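Local atomic coordinates of universal stress protein (Burkholderia pseudomallei, PDB entry 4WNY), a protein that belongs to the universal stress protein A family, and so probably takes part in the bacterial response to stress. Residues A[64-67]-A[68-71]; A[72-75]-A[76-80]. All coordinates share one frame; numbering follows the deposited sequence.

In the fold
Interactions 1 and 2 follow each other directly along helix 57-82, the first spanning residues 64-71 and the second 72-80, with their centres about 13 Å apart. That helix connects strand 36-43 to strand 89-92, neighbours in the five-stranded parallel sheet, and it packs beside helix 17-32. Both contacts therefore lie in one helical layer, packed with helix 17-32 against the parallel sheet, the centre of each about 13 Å from the centre of the chain. Interaction 1 is mostly at the surface, with side chains that reach Y41 and V43; interaction 2 is more buried, meeting L23 and L27 of helix 17-32 as well as the sheet. Together they illustrate an amphipathic helix whose acidic and basic residues pair within successive turns.

Interaction 1: residues A[64-67]-A[68-71]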
loop_
_atom_site.group_PDB
_atom_site.type_symbol
_atom_site.label_atom_id
_atom_site.label_comp_id
_atom_site.label_asym_id
_atom_site.label_seq_id
_atom_site.Cartn_x
_atom_site.Cartn_y
_atom_site.Cartn_z
ATOM N N PHE A 64 -7.167 3.161 -27.635
ATOM C CA PHE A 64 -6.651 2.984 -26.283
ATOM C C PHE A 64 -5.261 2.356 -26.286
ATOM O O PHE A 64 -4.470 2.583 -25.369
ATOM C CB PHE A 64 -7.614 2.138 -25.446
ATOM C CG PHE A 64 -8.850 2.878 -25.017
ATOM C CD1 PHE A 64 -10.087 2.568 -25.561
ATOM C CD2 PHE A 64 -8.773 3.889 -24.074
ATOM C CE1 PHE A 64 -11.223 3.251 -25.168
ATOM C CE2 PHE A 64 -9.906 4.574 -23.677
ATOM C CZ PHE A 64 -11.131 4.255 -24.225
ATOM N N ARG A 65 -4.966 1.566 -27.313
ATOM C CA ARG A 65 -3.620 1.036 -27.493
ATOM C C ARG A 65 -2.668 2.180 -27.816
ATOM O O ARG A 65 -1.562 2.255 -27.281
ATOM C CB ARG A 65 -3.581 -0.020 -28.601
ATOM C CG ARG A 65 -4.121 -1.387 -28.205
ATOM C CD ARG A 65 -4.031 -2.356 -29.378
ATOM N NE ARG A 65 -4.572 -3.674 -29.061
ATOM C CZ ARG A 65 -4.708 -4.658 -29.947
ATOM N NH1 ARG A 65 -4.346 -4.473 -31.209
ATOM N NH2 ARG A 65 -5.210 -5.827 -29.571
ATOM N N GLU A 66 -3.113 3.072 -28.697
ATOM C CA GLU A 66 -2.334 4.249 -29.059
ATOM C C GLU A 66 -2.164 5.170 -27.859
ATOM O O GLU A 66 -1.093 5.736 -27.647
ATOM C CB GLU A 66 -3.002 5.000 -30.210
ATOM C CG GLU A 66 -2.170 6.141 -30.757
ATOM C CD GLU A 66 -0.802 5.683 -31.215
ATOM O OE1 GLU A 66 -0.719 4.642 -31.901
ATOM O OE2 GLU A 66 0.193 6.358 -30.882
ATOM N N GLU A 67 -3.228 5.313 -27.075
ATOM C CA GLU A 67 -3.174 6.119 -25.865
ATOM C C GLU A 67 -2.222 5.481 -24.864
ATOM O O GLU A 67 -1.478 6.173 -24.169
ATOM C CB GLU A 67 -4.565 6.273 -25.252
ATOM C CG GLU A 67 -4.646 7.362 -24.204
ATOM C CD GLU A 67 -4.410 8.739 -24.788
ATOM O OE1 GLU A 67 -5.309 9.242 -25.493
ATOM O OE2 GLU A 67 -3.328 9.316 -24.545
ATOM N N GLY A 68 -2.252 4.154 -24.804
ATOM C CA GLY A 68 -1.361 3.403 -23.943
ATOM C C GLY A 68 0.091 3.641 -24.302
ATOM O O GLY A 68 0.931 3.807 -23.420
ATOM N N ARG A 69 0.383 3.664 -25.599
ATOM C CA ARG A 69 1.737 3.929 -26.075
ATOM C C ARG A 69 2.253 5.260 -25.542
ATOM O O ARG A 69 3.356 5.338 -25.005
ATOM C CB ARG A 69 1.788 3.928 -27.605
ATOM C CG ARG A 69 3.145 4.324 -28.170
ATOM C CD ARG A 69 3.179 4.225 -29.686
ATOM N NE ARG A 69 2.770 5.465 -30.338
ATOM C CZ ARG A 69 3.600 6.461 -30.632
ATOM N NH1 ARG A 69 4.888 6.364 -30.326
ATOM N NH2 ARG A 69 3.147 7.555 -31.229
ATOM N N ARG A 70 1.437 6.300 -25.689
ATOM C CA ARG A 70 1.791 7.641 -25.238
ATOM C C ARG A 70 1.991 7.689 -23.725
ATOM O O ARG A 70 2.945 8.292 -23.237
ATOM C CB ARG A 70 0.707 8.639 -25.652
ATOM C CG ARG A 70 0.312 8.554 -27.119
ATOM C CD ARG A 70 1.409 9.085 -28.026
ATOM N NE ARG A 70 1.145 8.794 -29.433
ATOM C CZ ARG A 70 0.333 9.506 -30.210
ATOM N NH1 ARG A 70 -0.312 10.556 -29.719
ATOM N NH2 ARG A 70 0.163 9.162 -31.479
ATOM N N VAL A 71 1.086 7.046 -22.992
ATOM C CA VAL A 71 1.145 7.019 -21.534
ATOM C C VAL A 71 2.361 6.244 -21.031
ATOM O O VAL A 71 3.056 6.688 -20.115
ATOM C CB VAL A 71 -0.138 6.401 -20.933
ATOM C CG1 VAL A 71 0.039 6.107 -19.447
ATOM C CG2 VAL A 71 -1.326 7.321 -21.165
#
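F64 joins the next helical turn through its backbone: its carbonyl O accepts a hydrogen bond from G68 N at 2.8 Å, while its ring turns to Y41 and V43 of strand 36-43. R65 follows the same i to i+4 pattern, R69 N donating to R65 O, but its guanidinium leaves the turn for a salt bridge with E92. The polar centre is E66. With CG anti to the backbone N (chi1 -173°) and the chain then bent at chi2, its carboxylate lies alongside R69 and one oxygen serves two arginines. R69 NE meets E66 OE2 at 2.8 Å, approaching on the syn side and in the plane of its own guanidinium; R69 NH2 adds a weak bond. This is a helical salt-bridge network combining i to i+3 and i to i+4 spacings, on an amphipathic helix of the alpha/beta fold. From the second arginine, R70 NH2 approaches E66 OE2 to 2.9 Å, a salt bridge whose hydrogen bond is weak, and E66 CG lies over one face of that guanidinium. At E67 the carbonyl O accepts from V71 N and also touches V71 CG2 at 3.2 Å, while both side chains contact Y41.

Interaction 2: residues A[72-75]-A[76-80]; sequences LDDA and QARMT
D74 and R78 meet one helical turn apart, where a single carboxylate oxygen receives two nitrogens from the side of the guanidinium. R78 NE and NH2 reach D74 OD2 at 2.8 and 2.9 Å, both on its syn side. D74 OD2 lies at the edge of the R78 guanidinium, close to its plane, while the carboxylate is turned 79° from it. Two further partners on helix 17-32 restrict the guanidinium's rotation: NH1 forms a salt bridge with D24 and NH2 a hydrogen bond with S20. Close packing continues at A75 and M79, both buried. M79 CG, anti to its own carbonyl carbon (chi1 -65°), lies 3.2 Å from A75 O, which also accepts from M79 N; both residues touch P39, with M79 extending to L27 and L37. The opposite flank is looser and more exposed. There D73 is tied to A77 through the backbone, its carboxylate making a long, weak ion pair with R69, and T80 OG1 returns 2.9 Å to Q76 O, which T80 N approaches from the other face. Such a division, A75 and M79 inward, R78 bridging to helix 17-32, and D73, A77 and T80 outward, is typical of an amphipathic helix in a parallel alpha/beta fold of the HUP clan.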
loop_
_atom_site.group_PDB
_atom_site.type_symbol
_atom_site.label_atom_id
_atom_site.label_comp_id
_atom_site.label_asym_id
_atom_site.label_seq_id
_atom_site.Cartn_x
_atom_site.Cartn_y
_atom_site.Cartn_z
ATOM N N LEU A 72 2.613 5.088 -21.637
ATOM C CA LEU A 72 3.736 4.245 -21.239
ATOM C C LEU A 72 5.073 4.844 -21.658
ATOM O O LEU A 72 6.094 4.606 -21.012
ATOM C CB LEU A 72 3.590 2.839 -21.825
ATOM C CG LEU A 72 2.418 2.015 -21.290
ATOM C CD1 LEU A 72 2.376 0.641 -21.945
ATOM C CD2 LEU A 72 2.494 1.896 -19.774
ATOM N N ASP A 73 5.069 5.614 -22.743
ATOM C CA ASP A 73 6.284 6.285 -23.192
ATOM C C ASP A 73 6.673 7.383 -22.212
ATOM O O ASP A 73 7.854 7.597 -21.940
ATOM C CB ASP A 73 6.107 6.872 -24.593
ATOM C CG ASP A 73 6.232 5.825 -25.684
ATOM O OD1 ASP A 73 6.641 4.687 -25.371
ATOM O OD2 ASP A 73 5.928 6.143 -26.852
ATOM N N ASP A 74 5.668 8.075 -21.688
ATOM C CA ASP A 74 5.887 9.108 -20.685
ATOM C C ASP A 74 6.386 8.499 -19.381
ATOM O O ASP A 74 7.254 9.062 -18.717
ATOM C CB ASP A 74 4.605 9.898 -20.435
ATOM C CG ASP A 74 4.731 10.849 -19.264
ATOM O OD1 ASP A 74 5.266 11.962 -19.453
ATOM O OD2 ASP A 74 4.290 10.485 -18.152
ATOM N N ALA A 75 5.824 7.350 -19.020
ATOM C CA ALA A 75 6.249 6.636 -17.824
ATOM C C ALA A 75 7.703 6.202 -17.955
ATOM O O ALA A 75 8.482 6.321 -17.009
ATOM C CB ALA A 75 5.354 5.435 -17.569
ATOM N N GLN A 76 8.060 5.705 -19.135
ATOM C CA GLN A 76 9.433 5.301 -19.423
ATOM C C GLN A 76 10.378 6.496 -19.340
ATOM O O GLN A 76 11.489 6.384 -18.823
ATOM C CB GLN A 76 9.522 4.647 -20.805
ATOM C CG GLN A 76 10.934 4.271 -21.234
ATOM C CD GLN A 76 11.596 3.298 -20.278
ATOM O OE1 GLN A 76 12.401 3.692 -19.432
ATOM N NE2 GLN A 76 11.266 2.018 -20.411
ATOM N N ALA A 77 9.925 7.641 -19.847
ATOM C CA ALA A 77 10.717 8.866 -19.815
ATOM C C ALA A 77 10.980 9.321 -18.381
ATOM O O ALA A 77 12.068 9.806 -18.063
ATOM C CB ALA A 77 10.020 9.966 -20.600
ATOM N N ARG A 78 9.979 9.166 -17.522
ATOM C CA ARG A 78 10.122 9.511 -16.113
ATOM C C ARG A 78 11.102 8.569 -15.419
ATOM O O ARG A 78 11.932 9.001 -14.617
ATOM C CB ARG A 78 8.770 9.465 -15.403
ATOM C CG ARG A 78 7.736 10.456 -15.908
ATOM C CD ARG A 78 6.569 10.527 -14.935
ATOM N NE ARG A 78 5.302 10.827 -15.595
ATOM C CZ ARG A 78 4.165 11.065 -14.950
ATOM N NH1 ARG A 78 4.139 11.049 -13.623
ATOM N NH2 ARG A 78 3.056 11.324 -15.629
ATOM N N MET A 79 11.000 7.280 -15.734
ATOM C CA MET A 79 11.886 6.270 -15.165
ATOM C C MET A 79 13.337 6.490 -15.590
ATOM O O MET A 79 14.255 6.382 -14.774
ATOM C CB MET A 79 11.432 4.869 -15.579
ATOM C CG MET A 79 10.075 4.460 -15.028
ATOM S SD MET A 79 9.432 2.975 -15.822
ATOM C CE MET A 79 10.745 1.812 -15.460
ATOM N N THR A 80 13.535 6.799 -16.866
ATOM C CA THR A 80 14.869 7.031 -17.410
ATOM C C THR A 80 15.570 8.195 -16.711
ATOM O O THR A 80 16.733 8.081 -16.319
ATOM C CB THR A 80 14.811 7.304 -18.923
ATOM O OG1 THR A 80 14.319 6.137 -19.595
ATOM C CG2 THR A 80 16.192 7.655 -19.464
#